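Local coordinates for protein alpha-glucosidase ([Eubacterium] rectale, PDB 6PNR) that hydrolyses, as a family GH31 sulfoquinovosidase, alpha-linked sulfoquinovose glycosides of the kind probably derived from plant sulfolipid, at residues R18-E21 and P27-Y30; F104-D109 and Y178-D183; M1-K4 and E9-L12; E112-C117 and S196-Q201. One frame throughout, in Å; residues are numbered along the deposited sequence.

Overall arrangement
All four contacts lie in the N-terminal beta-sheet region, on the same side of the chain's centre, whereas the inhibitor-binding residues are supplied from Q273 onward, largely by the catalytic barrel. Contact 3 closes first, followed by contact 1; contacts 2 and 4 then interleave along the chain. The centres of contacts 3 and 1 are about 10 Å apart, joined through the three-stranded sheet of strands 2-5, 10-14 and 17-22. Contact 1 leads to contact 2, about 9 Å away between centres, through neighbouring strands 29-41 and 101-107. Contacts 2 and 4, with centres about 6 Å apart, bridge the same six- and eight-stranded sheets. The series thus runs from the N-terminal hairpin into the interior between the two larger sheets.

Contact 1 of 4, residues R18-E21 and P27-Y30; sequences RILE and PMIY
M28 meets the end of the strand 18-21 with the root of its side chain: CB lies 3.3 Å from the backbone O of E21, and CG follows at 3.6 Å from that same oxygen. The touch is van der Waals in kind, since no hydrogen bond joins the two segments. Further out, the sulfur takes over, with M28 SD 4.2 Å from L20 CB. The side chain gets there by holding CG anti to the backbone N (chi1 -166°) and continuing straight to SD, after which chi3 of 70° bends the terminal methyl aside. L20 and M28 both also pack on F104, so the leucine and the thioether share one apolar bed.

The polar groups are held by R18 of the same strand and by H22 and S23 of the connection. E21 turns its carboxylate back along its own strand, where OE1 forms a salt bridge with R18 NE at 3.2 Å, while OE2 is hydrogen-bonded to S23 OG. M28 N is bonded to H22 ND1, which helps fix the backbone just where the chain leaves the turn. A classic beta bulge, with I19 and L20 both opposite L12, lies immediately before E21.

The short link 22-26 carries the chain from one sheet to another. Strand 17-22 ends a small antiparallel sheet beside strand 10-14, though A107 of strand 101-107 bonds to I19 beyond it. Strand 29-41 lies between strands 44-56 and 101-107, and R105 of the latter pairs with M28 through the backbone, so strand 101-107 reaches both segments.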
# COMPACT_ATOMS: atom_id res chain seq x y z
N ARG A 18 34.52 -10.46 -5.74
CA ARG A 18 34.52 -9.11 -5.19
C ARG A 18 33.20 -8.87 -4.45
O ARG A 18 32.12 -9.00 -5.05
CB ARG A 18 34.71 -8.08 -6.30
CG ARG A 18 35.00 -6.67 -5.83
CD ARG A 18 35.18 -5.69 -6.99
NE ARG A 18 34.03 -5.70 -7.90
CZ ARG A 18 34.04 -6.27 -9.10
NH1 ARG A 18 35.14 -6.88 -9.54
NH2 ARG A 18 32.95 -6.23 -9.87
N ILE A 19 33.27 -8.55 -3.16
CA ILE A 19 32.06 -8.27 -2.40
C ILE A 19 31.89 -6.79 -2.05
O ILE A 19 30.75 -6.37 -1.77
CB ILE A 19 31.97 -9.12 -1.12
CG1 ILE A 19 33.08 -8.76 -0.14
CG2 ILE A 19 32.01 -10.61 -1.44
CD1 ILE A 19 32.84 -9.33 1.25
N LEU A 20 32.95 -6.00 -2.05
CA LEU A 20 32.85 -4.56 -1.80
C LEU A 20 33.60 -3.80 -2.88
O LEU A 20 34.67 -4.23 -3.33
CB LEU A 20 33.41 -4.16 -0.43
CG LEU A 20 32.66 -4.59 0.83
CD1 LEU A 20 33.26 -3.92 2.05
CD2 LEU A 20 31.17 -4.25 0.72
N GLU A 21 33.05 -2.66 -3.28
CA GLU A 21 33.74 -1.79 -4.22
C GLU A 21 33.32 -0.35 -3.97
O GLU A 21 32.14 -0.08 -3.73
CB GLU A 21 33.46 -2.17 -5.67
CG GLU A 21 34.15 -1.27 -6.68
CD GLU A 21 33.80 -1.61 -8.12
OE1 GLU A 21 33.15 -2.65 -8.35
OE2 GLU A 21 34.16 -0.82 -9.02
N PRO A 27 29.83 3.84 -6.44
CA PRO A 27 30.09 4.27 -5.06
C PRO A 27 29.55 3.28 -4.04
O PRO A 27 28.51 2.64 -4.25
CB PRO A 27 29.37 5.62 -4.97
CG PRO A 27 28.32 5.55 -6.03
CD PRO A 27 28.94 4.77 -7.15
N MET A 28 30.27 3.17 -2.93
CA MET A 28 29.95 2.22 -1.87
C MET A 28 29.00 2.80 -0.83
O MET A 28 28.28 2.03 -0.18
CB MET A 28 31.24 1.75 -1.19
CG MET A 28 31.09 0.52 -0.30
SD MET A 28 32.68 -0.09 0.33
CE MET A 28 33.11 1.21 1.47
N ILE A 29 28.99 4.11 -0.63
CA ILE A 29 28.21 4.75 0.43
C ILE A 29 27.47 5.96 -0.13
O ILE A 29 28.07 6.80 -0.80
CB ILE A 29 29.11 5.18 1.61
CG1 ILE A 29 29.89 3.99 2.17
CG2 ILE A 29 28.29 5.83 2.69
CD1 ILE A 29 30.94 4.39 3.21
N TYR A 30 26.17 6.03 0.15
CA TYR A 30 25.41 7.26 0.03
C TYR A 30 24.97 7.70 1.42
O TYR A 30 24.72 6.86 2.30
CB TYR A 30 24.16 7.10 -0.85
CG TYR A 30 24.40 6.56 -2.26
CD1 TYR A 30 24.82 5.26 -2.46
CD2 TYR A 30 24.15 7.36 -3.38
CE1 TYR A 30 25.02 4.76 -3.74
CE2 TYR A 30 24.34 6.87 -4.66
CZ TYR A 30 24.78 5.57 -4.83
OH TYR A 30 24.98 5.09 -6.10

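Contact 2 of 4, residues F104-D109 and Y178-D183; sequences FRVAAD and YYLHVD
V106 and L180 mark the nearest approach of the two backbones, yet their CA atoms are 9.7 Å apart, far beyond the spacing of paired strands, and no direct hydrogen bond crosses. The strands 104-107 and 178-182 therefore meet through side chains alone, apart from one water. V106 supplies both methyls. Its CG1 is anti to the backbone N (chi1 177°) and slides past the end of the Y178 side chain, coming to 3.2 Å from Y178 OH, a tight fit for a methyl against a hydroxyl. The other branch, CG2, stands beside the backbone N and reaches L180 CD1 tip to tip at 3.7 Å.

Such face-to-face packing of antiparallel sheets is that of a beta-sandwich, consistent with the N-terminal domain of GH31 enzymes. Strand 101-107 belongs to the six-stranded sheet and strand 178-182 to the eight-stranded one, and all three touching residues are buried between them. L180 also packs on L200 of the first sheet and on I209 and I211 beside it in the second.

At the end of the tyrosine a water joins the layers. It lies at the ring's edge and in its plane, accepting the hydrogen bond of Y178 OH at 2.7 Å and donating one to A107 O at 2.8 Å. The phenol is swung into this position by a chi1 of 69°, which places CG between the backbone N and carbonyl carbon. R105, between V106 and F104, is salt-bridged to E199 through NE, and its NH2 is hydrogen-bonded to Y50 OH of the second subunit.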
# COMPACT_ATOMS: atom_id res chain seq x y z
N PHE A 104 24.58 1.66 2.40
CA PHE A 104 25.82 0.92 2.19
C PHE A 104 25.57 -0.13 1.12
O PHE A 104 24.62 -0.92 1.23
CB PHE A 104 26.29 0.27 3.49
CG PHE A 104 27.63 -0.42 3.38
CD1 PHE A 104 28.80 0.30 3.55
CD2 PHE A 104 27.71 -1.77 3.10
CE1 PHE A 104 30.04 -0.32 3.45
CE2 PHE A 104 28.94 -2.40 2.99
CZ PHE A 104 30.11 -1.68 3.17
N ARG A 105 26.40 -0.14 0.09
CA ARG A 105 26.23 -1.09 -1.00
C ARG A 105 27.22 -2.24 -0.92
O ARG A 105 28.39 -2.06 -0.58
CB ARG A 105 26.35 -0.39 -2.35
CG ARG A 105 25.14 0.48 -2.62
CD ARG A 105 25.04 0.75 -4.08
NE ARG A 105 23.80 1.44 -4.41
CZ ARG A 105 23.54 1.87 -5.63
NH1 ARG A 105 24.43 1.68 -6.59
NH2 ARG A 105 22.40 2.48 -5.89
N VAL A 106 26.73 -3.43 -1.23
CA VAL A 106 27.54 -4.64 -1.29
C VAL A 106 27.49 -5.16 -2.72
O VAL A 106 26.40 -5.32 -3.28
CB VAL A 106 27.03 -5.72 -0.31
CG1 VAL A 106 27.84 -6.97 -0.46
CG2 VAL A 106 27.06 -5.20 1.11
N ALA A 107 28.66 -5.45 -3.29
CA ALA A 107 28.72 -5.98 -4.65
C ALA A 107 28.05 -7.34 -4.72
O ALA A 107 28.23 -8.19 -3.85
CB ALA A 107 30.18 -6.07 -5.11
N ALA A 108 27.31 -7.58 -5.80
CA ALA A 108 26.58 -8.83 -5.94
C ALA A 108 26.49 -9.19 -7.42
O ALA A 108 26.80 -8.39 -8.29
CB ALA A 108 25.18 -8.72 -5.33
N ASP A 109 26.05 -10.41 -7.68
CA ASP A 109 25.75 -10.82 -9.05
C ASP A 109 24.39 -11.49 -9.08
O ASP A 109 23.80 -11.82 -8.04
CB ASP A 109 26.85 -11.74 -9.62
CG ASP A 109 27.02 -13.04 -8.84
OD1 ASP A 109 26.03 -13.55 -8.28
OD2 ASP A 109 28.16 -13.55 -8.79
N TYR A 178 29.74 -15.71 3.18
CA TYR A 178 30.03 -14.75 4.23
C TYR A 178 28.72 -14.36 4.90
O TYR A 178 27.63 -14.54 4.33
CB TYR A 178 30.76 -13.50 3.69
CG TYR A 178 29.91 -12.58 2.80
CD1 TYR A 178 29.04 -11.65 3.35
CD2 TYR A 178 30.00 -12.63 1.41
CE1 TYR A 178 28.27 -10.82 2.56
CE2 TYR A 178 29.24 -11.80 0.61
CZ TYR A 178 28.37 -10.90 1.19
OH TYR A 178 27.59 -10.05 0.42
N TYR A 179 28.82 -13.85 6.12
CA TYR A 179 27.72 -13.11 6.73
C TYR A 179 28.18 -11.68 6.95
O TYR A 179 29.37 -11.41 7.11
CB TYR A 179 27.24 -13.74 8.06
CG TYR A 179 28.05 -13.41 9.29
CD1 TYR A 179 27.78 -12.28 10.07
CD2 TYR A 179 29.06 -14.26 9.72
CE1 TYR A 179 28.51 -12.00 11.21
CE2 TYR A 179 29.79 -13.99 10.86
CZ TYR A 179 29.53 -12.86 11.59
OH TYR A 179 30.28 -12.60 12.72
N LEU A 180 27.22 -10.77 6.94
CA LEU A 180 27.47 -9.36 7.16
C LEU A 180 26.49 -8.87 8.21
O LEU A 180 25.29 -9.14 8.12
CB LEU A 180 27.31 -8.55 5.85
CG LEU A 180 27.57 -7.04 5.86
CD1 LEU A 180 27.89 -6.57 4.45
CD2 LEU A 180 26.39 -6.25 6.40
N HIS A 181 27.00 -8.15 9.20
CA HIS A 181 26.21 -7.60 10.28
C HIS A 181 26.42 -6.10 10.34
O HIS A 181 27.56 -5.63 10.27
CB HIS A 181 26.59 -8.22 11.63
CG HIS A 181 25.85 -7.62 12.78
ND1 HIS A 181 24.47 -7.68 12.87
CD2 HIS A 181 26.27 -6.92 13.86
CE1 HIS A 181 24.08 -7.05 13.97
NE2 HIS A 181 25.15 -6.59 14.59
N VAL A 182 25.33 -5.35 10.46
CA VAL A 182 25.39 -3.91 10.71
C VAL A 182 25.13 -3.70 12.20
O VAL A 182 24.04 -4.02 12.70
CB VAL A 182 24.37 -3.14 9.85
CG1 VAL A 182 24.50 -1.62 10.10
CG2 VAL A 182 24.55 -3.46 8.37
N ASP A 183 26.11 -3.12 12.89
CA ASP A 183 26.05 -2.94 14.34
C ASP A 183 25.22 -1.70 14.66
O ASP A 183 25.72 -0.63 15.00
CB ASP A 183 27.46 -2.84 14.92
CG ASP A 183 27.49 -2.88 16.44
OD1 ASP A 183 26.41 -2.94 17.08
OD2 ASP A 183 28.60 -2.86 17.01
O HOH W 1 28.01 -10.39 -2.18

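Contact 3 of 4, residues M1-K4 and E9-L12; sequences MQIK and EFQL
The F10 ring is approached obliquely from I3, whose CG2 lies 3.8 Å from F10 CE1, while I81 of strand 77-83 packs against both residues. The second flat group, the Q11 carboxamide, belongs to the other face of the sheet. There its NE2 rests against the lysine's aliphatic chain, 3.7 Å from K4 CB and equally far from K4 CD, although the end of K4 leads away.

These side chains clothe the beta hairpin of strands 2-5 and 10-14, in which I3 with L12 is an antiparallel non-hydrogen-bonded pair and K4 with Q11 the hydrogen-bonded one. Two backbone bonds grip the latter pair. K4 N gives its hydrogen to Q11 O at 3.0 Å with an N-H...O angle of 157°, from 38° out of the carbonyl plane. The return bond, Q11 N to K4 O, is short at 2.7 Å; its donor approaches nearly along the C=O axis, but the bond is clearly bent at the hydrogen.

The two branches of I3 serve different neighbours. With chi1 at -65°, CG2 is anti to the backbone N and goes to the phenylalanine, whereas CG1 is anti to the carbonyl carbon and comes to 4.0 Å from L12 CD1. M1 flanks the same leucine methyl through CB. On its far side L12 packs on I19 and L20 of strand 17-22, which completes the small sheet, and I211 covers M1 and L12 alike. A CA-H...O contact accompanies the pairing, I3 CA lying 3.4 Å from Q11 O. L12 CD1 also presses on the backbone, 3.4 Å from Q2 O.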
# COMPACT_ATOMS: atom_id res chain seq x y z
N MET A 1 40.08 -12.94 3.27
CA MET A 1 39.55 -11.76 2.58
C MET A 1 40.65 -10.75 2.29
O MET A 1 41.33 -10.27 3.20
CB MET A 1 38.45 -11.11 3.42
CG MET A 1 37.14 -11.87 3.42
SD MET A 1 35.87 -10.98 4.34
CE MET A 1 36.44 -11.25 6.00
N GLN A 2 40.81 -10.41 1.01
CA GLN A 2 41.88 -9.54 0.55
C GLN A 2 41.34 -8.18 0.13
O GLN A 2 40.27 -8.08 -0.47
CB GLN A 2 42.65 -10.18 -0.61
CG GLN A 2 41.83 -10.38 -1.88
CD GLN A 2 42.63 -11.01 -3.02
OE1 GLN A 2 43.75 -11.47 -2.82
NE2 GLN A 2 42.04 -11.02 -4.21
N ILE A 3 42.10 -7.14 0.47
CA ILE A 3 41.79 -5.76 0.11
C ILE A 3 42.64 -5.35 -1.08
O ILE A 3 43.83 -5.69 -1.16
CB ILE A 3 42.05 -4.82 1.30
CG1 ILE A 3 41.10 -5.12 2.46
CG2 ILE A 3 41.97 -3.35 0.88
CD1 ILE A 3 41.25 -4.17 3.63
N LYS A 4 42.03 -4.65 -2.03
CA LYS A 4 42.75 -3.88 -3.03
C LYS A 4 42.33 -2.43 -2.89
O LYS A 4 41.13 -2.13 -2.83
CB LYS A 4 42.47 -4.38 -4.45
CG LYS A 4 43.00 -5.77 -4.74
CD LYS A 4 42.62 -6.20 -6.14
CE LYS A 4 43.07 -7.62 -6.43
NZ LYS A 4 42.59 -8.09 -7.76
N GLU A 9 39.94 4.03 -5.58
CA GLU A 9 39.16 2.81 -5.62
C GLU A 9 39.51 1.88 -4.47
O GLU A 9 40.68 1.61 -4.21
CB GLU A 9 39.36 2.09 -6.96
CG GLU A 9 38.52 0.84 -7.13
CD GLU A 9 38.55 0.30 -8.56
OE1 GLU A 9 39.19 0.94 -9.43
OE2 GLU A 9 37.93 -0.76 -8.80
N PHE A 10 38.49 1.41 -3.76
CA PHE A 10 38.63 0.41 -2.71
C PHE A 10 37.89 -0.85 -3.13
O PHE A 10 36.83 -0.78 -3.76
CB PHE A 10 38.08 0.95 -1.38
CG PHE A 10 37.81 -0.13 -0.36
CD1 PHE A 10 38.84 -0.67 0.38
CD2 PHE A 10 36.52 -0.59 -0.16
CE1 PHE A 10 38.60 -1.67 1.31
CE2 PHE A 10 36.27 -1.59 0.77
CZ PHE A 10 37.31 -2.12 1.50
N GLN A 11 38.46 -2.01 -2.78
CA GLN A 11 37.86 -3.28 -3.14
C GLN A 11 38.11 -4.30 -2.03
O GLN A 11 39.17 -4.29 -1.39
CB GLN A 11 38.40 -3.83 -4.46
CG GLN A 11 37.96 -3.09 -5.71
CD GLN A 11 38.52 -3.71 -6.98
OE1 GLN A 11 37.78 -4.03 -7.91
NE2 GLN A 11 39.84 -3.88 -7.02
N LEU A 12 37.14 -5.19 -1.83
CA LEU A 12 37.28 -6.29 -0.89
C LEU A 12 36.79 -7.57 -1.55
O LEU A 12 35.68 -7.59 -2.11
CB LEU A 12 36.49 -6.03 0.40
CG LEU A 12 36.47 -7.18 1.41
CD1 LEU A 12 37.88 -7.49 1.89
CD2 LEU A 12 35.54 -6.88 2.60

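Contact 4 of 4, residues E112-C117 and S196-Q201; sequences EKCYGC and SFHELQ
C114 and H198 face each other across a backbone separation of 9.6 Å between CA atoms, so the segments 112-117 and 196-201 communicate through side chains that span the interior. The central bond runs from H198 NE2 to E112 OE2, 2.9 Å long and nearly straight. The oxygen lies at the edge of the imidazole, almost exactly in its plane, but the histidine meets it from above the carboxylate, 66° out of that plane. The two flat groups are turned 76° against each other. E112 arrives fully extended, its CG anti to the backbone N (chi1 179°), which carries the carboxylate across to the ring. OE2 is also hydrogen-bonded to S174 OG, so two partners grip this oxygen of a buried glutamate.

C114 adds a sulfur-aromatic contact to the same imidazole. Its SG is 3.5 Å from H198 NE2 and 3.9 Å from the ring centroid, approaching obliquely. The nearby carboxylate would probably polarise the ring and hold the proton on NE2. A leucine in place of E112 would probably leave the buried NE2 and the S174 hydroxyl without their shared acceptor and the imidazole freer to turn.

Y178 packs on both E112 and H198, and V106 on the histidine, linking the site to strands 178-182 and 101-107. Strand 114-118 is the outermost of the eight-stranded sheet, next to strand 168-174, whereas strand 197-202 runs in the opposing six-stranded sheet between strands 101-107 and 188-194. From the latter, F192 packs on C114.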
# COMPACT_ATOMS: atom_id res chain seq x y z
N GLU A 112 23.46 -14.82 -7.09
CA GLU A 112 23.67 -14.89 -5.66
C GLU A 112 22.34 -14.94 -4.90
O GLU A 112 21.34 -14.35 -5.31
CB GLU A 112 24.47 -13.67 -5.21
CG GLU A 112 24.75 -13.57 -3.72
CD GLU A 112 25.59 -12.35 -3.39
OE1 GLU A 112 26.05 -11.68 -4.34
OE2 GLU A 112 25.78 -12.06 -2.19
N LYS A 113 22.34 -15.66 -3.78
CA LYS A 113 21.19 -15.72 -2.89
C LYS A 113 21.61 -15.33 -1.48
O LYS A 113 22.79 -15.39 -1.13
CB LYS A 113 20.55 -17.12 -2.92
CG LYS A 113 19.94 -17.40 -4.28
CD LYS A 113 19.62 -18.83 -4.55
CE LYS A 113 19.03 -18.90 -5.97
NZ LYS A 113 18.71 -20.28 -6.39
N CYS A 114 20.63 -14.92 -0.68
CA CYS A 114 20.87 -14.32 0.63
C CYS A 114 19.81 -14.78 1.62
O CYS A 114 18.64 -14.91 1.27
CB CYS A 114 20.86 -12.79 0.55
SG CYS A 114 22.20 -12.09 -0.44
N TYR A 115 20.23 -15.00 2.86
CA TYR A 115 19.34 -15.58 3.86
C TYR A 115 19.48 -14.82 5.17
O TYR A 115 20.54 -14.29 5.51
CB TYR A 115 19.64 -17.06 4.06
CG TYR A 115 19.64 -17.85 2.77
CD1 TYR A 115 18.48 -18.45 2.30
CD2 TYR A 115 20.80 -17.98 2.01
CE1 TYR A 115 18.48 -19.16 1.12
CE2 TYR A 115 20.81 -18.69 0.83
CZ TYR A 115 19.65 -19.27 0.39
OH TYR A 115 19.64 -19.98 -0.79
N GLY A 116 18.38 -14.77 5.92
CA GLY A 116 18.46 -14.15 7.23
C GLY A 116 17.59 -12.93 7.40
O GLY A 116 16.38 -12.98 7.15
N CYS A 117 18.21 -11.82 7.81
CA CYS A 117 17.49 -10.63 8.27
C CYS A 117 16.54 -10.96 9.42
O CYS A 117 15.45 -10.41 9.52
CB CYS A 117 16.74 -9.94 7.13
SG CYS A 117 17.88 -8.98 6.07
N SER A 196 23.11 -6.27 -9.29
CA SER A 196 24.55 -6.08 -9.15
C SER A 196 24.97 -5.60 -7.77
O SER A 196 26.16 -5.38 -7.54
CB SER A 196 25.07 -5.11 -10.22
OG SER A 196 24.55 -3.80 -10.06
N PHE A 197 24.03 -5.45 -6.84
CA PHE A 197 24.38 -4.98 -5.51
C PHE A 197 23.22 -5.21 -4.55
O PHE A 197 22.05 -5.16 -4.94
CB PHE A 197 24.77 -3.49 -5.51
CG PHE A 197 23.69 -2.55 -5.99
CD1 PHE A 197 22.76 -2.01 -5.10
CD2 PHE A 197 23.62 -2.17 -7.33
CE1 PHE A 197 21.77 -1.14 -5.54
CE2 PHE A 197 22.64 -1.29 -7.78
CZ PHE A 197 21.71 -0.77 -6.88
N HIS A 198 23.57 -5.48 -3.30
CA HIS A 198 22.66 -5.31 -2.17
C HIS A 198 22.86 -3.89 -1.64
O HIS A 198 23.95 -3.33 -1.72
CB HIS A 198 22.94 -6.31 -1.05
CG HIS A 198 23.32 -7.68 -1.52
ND1 HIS A 198 22.59 -8.37 -2.47
CD2 HIS A 198 24.34 -8.50 -1.17
CE1 HIS A 198 23.15 -9.55 -2.68
NE2 HIS A 198 24.21 -9.65 -1.90
N GLU A 199 21.79 -3.31 -1.11
CA GLU A 199 21.90 -1.98 -0.52
C GLU A 199 21.26 -1.99 0.86
O GLU A 199 20.09 -2.34 1.00
CB GLU A 199 21.27 -0.90 -1.41
CG GLU A 199 21.36 0.50 -0.81
CD GLU A 199 21.01 1.61 -1.81
OE1 GLU A 199 19.82 1.94 -1.94
OE2 GLU A 199 21.95 2.14 -2.46
N LEU A 200 22.04 -1.59 1.86
CA LEU A 200 21.62 -1.64 3.26
C LEU A 200 21.37 -0.21 3.72
O LEU A 200 22.32 0.56 3.91
CB LEU A 200 22.69 -2.32 4.11
CG LEU A 200 23.33 -3.57 3.50
CD1 LEU A 200 24.40 -4.12 4.45
CD2 LEU A 200 22.31 -4.66 3.15
N GLN A 201 20.10 0.15 3.85
CA GLN A 201 19.71 1.48 4.32
C GLN A 201 19.60 1.47 5.84
O GLN A 201 18.93 0.61 6.42
CB GLN A 201 18.37 1.91 3.71
CG GLN A 201 17.89 3.26 4.21
CD GLN A 201 16.50 3.66 3.71
OE1 GLN A 201 15.94 4.67 4.14
NE2 GLN A 201 15.95 2.87 2.80